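Local coordinates for protein pyrrolidone-carboxylate peptidase (Pyrococcus furiosus, PDB 1X10) that removes pyroglutamyl (5-oxoproline) groups from the N-termini of polypeptides, as a thiol peptidase of the C15 family working as a homotetramer, at residues K119-K122 and K123-R127. The protein carries 3 engineered substitutions. Numbering follows the deposited sequence.
Sequences KIMK and KLHER
K122 and E126, one helical turn apart, form a salt bridge on the exposed side of helix 117-126, where charged side chains suit contact with water. The lysine chain is bent at chi2 (-76°) and chi3 (-68°), which carries its ammonium group to the carboxylate. There, K122 NZ lies 3.0 Å from E126 OE2 in a weak hydrogen bond. The placement of OE1 is less certain, so a symmetric two-oxygen grip remains doubtful.

Beneath the side chains runs the i to i+4 ladder of an alpha-helix: the amides of K123, L124, H125 and E126 bond to the carbonyls of K119, I120, M121 and K122. Its shortest rung joins L124 N to I120 O at 2.9 Å, nearly straight at the hydrogen (165°).

H125 lies with one ring face over M121 O, while M121 CG comes within 3.5 Å of H125 NE2. M121 SD stands 4.8 Å from the centroid of the H125 ring, an oblique sulfur-aromatic approach by a flexible, polarisable side chain. Histidine combines this flat surface with a polar nitrogen, for NE2, at the ring's far end, donates to A131 O at the start of strand 131-134. A leucine here would probably leave A131 O without its imidazole donor and M121 without the flat ring it packs against, losing this polar tie to the strand.

On the buried side, I120 and L124 lie alongside each other, CG2 of I120 4.0 Å from CD1 of L124. Their branched, apolar chains fit the interior: both reach helix 189-206, at V202 and V198, and strand 76-83, at I78 and I76. The helix thus packs on the central mixed sheet beside helix 189-206, while H125 also touches I178 of the second subunit.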
# COMPACT_ATOMS: atom_id res chain seq x y z
N LYS A 119 -15.00 22.16 -6.78
CA LYS A 119 -14.88 23.35 -5.93
C LYS A 119 -14.67 22.94 -4.47
O LYS A 119 -13.92 23.58 -3.74
CB LYS A 119 -16.12 24.23 -6.06
CG LYS A 119 -16.25 24.93 -7.39
CD LYS A 119 -17.43 25.88 -7.40
CE LYS A 119 -17.49 26.68 -8.70
NZ LYS A 119 -18.67 27.59 -8.72
N ILE A 120 -15.34 21.87 -4.06
CA ILE A 120 -15.20 21.38 -2.69
C ILE A 120 -13.75 20.93 -2.48
O ILE A 120 -13.11 21.30 -1.50
CB ILE A 120 -16.18 20.21 -2.42
CG1 ILE A 120 -17.61 20.74 -2.41
CG2 ILE A 120 -15.84 19.53 -1.10
CD1 ILE A 120 -18.67 19.66 -2.29
N MET A 121 -13.23 20.13 -3.41
CA MET A 121 -11.86 19.65 -3.30
C MET A 121 -10.88 20.82 -3.22
O MET A 121 -9.93 20.80 -2.44
CB MET A 121 -11.51 18.75 -4.50
CG MET A 121 -10.06 18.27 -4.50
SD MET A 121 -9.66 17.05 -5.80
CE MET A 121 -9.39 18.14 -7.22
N LYS A 122 -11.12 21.83 -4.04
CA LYS A 122 -10.26 23.00 -4.07
C LYS A 122 -10.26 23.74 -2.74
O LYS A 122 -9.21 24.14 -2.24
CB LYS A 122 -10.71 23.93 -5.20
CG LYS A 122 -9.79 25.11 -5.47
CD LYS A 122 -9.94 26.20 -4.43
CE LYS A 122 -11.30 26.90 -4.53
NZ LYS A 122 -11.47 27.96 -3.50
N LYS A 123 -11.44 23.93 -2.15
CA LYS A 123 -11.54 24.63 -0.87
C LYS A 123 -10.88 23.83 0.24
O LYS A 123 -10.20 24.39 1.11
CB LYS A 123 -13.00 24.91 -0.52
CG LYS A 123 -13.18 25.89 0.62
CD LYS A 123 -12.57 27.24 0.26
CE LYS A 123 -12.71 28.24 1.39
NZ LYS A 123 -14.14 28.53 1.69
N LEU A 124 -11.08 22.51 0.23
CA LEU A 124 -10.47 21.67 1.25
C LEU A 124 -8.95 21.82 1.18
O LEU A 124 -8.29 21.97 2.21
CB LEU A 124 -10.87 20.20 1.04
CG LEU A 124 -12.35 19.89 1.33
CD1 LEU A 124 -12.66 18.45 0.98
CD2 LEU A 124 -12.64 20.17 2.80
N HIS A 125 -8.40 21.81 -0.03
CA HIS A 125 -6.96 21.96 -0.22
C HIS A 125 -6.47 23.30 0.33
O HIS A 125 -5.40 23.39 0.92
CB HIS A 125 -6.61 21.84 -1.70
CG HIS A 125 -6.76 20.46 -2.25
ND1 HIS A 125 -6.44 20.13 -3.55
CD2 HIS A 125 -7.16 19.31 -1.67
CE1 HIS A 125 -6.64 18.84 -3.75
NE2 HIS A 125 -7.07 18.32 -2.62
N GLU A 126 -7.27 24.35 0.13
CA GLU A 126 -6.91 25.67 0.63
C GLU A 126 -6.91 25.67 2.16
O GLU A 126 -6.23 26.48 2.78
CB GLU A 126 -7.88 26.72 0.10
CG GLU A 126 -7.74 26.94 -1.40
CD GLU A 126 -8.76 27.91 -1.95
OE1 GLU A 126 -8.66 28.24 -3.15
OE2 GLU A 126 -9.66 28.35 -1.20
N ARG A 127 -7.70 24.77 2.74
CA ARG A 127 -7.79 24.65 4.19
C ARG A 127 -6.72 23.69 4.72
O ARG A 127 -6.65 23.43 5.91
CB ARG A 127 -9.17 24.11 4.59
CG ARG A 127 -10.31 25.11 4.46
CD ARG A 127 -10.21 26.19 5.53
NE ARG A 127 -11.52 26.45 6.14
CZ ARG A 127 -12.56 26.97 5.49
NH1 ARG A 127 -12.46 27.28 4.21
NH2 ARG A 127 -13.71 27.16 6.13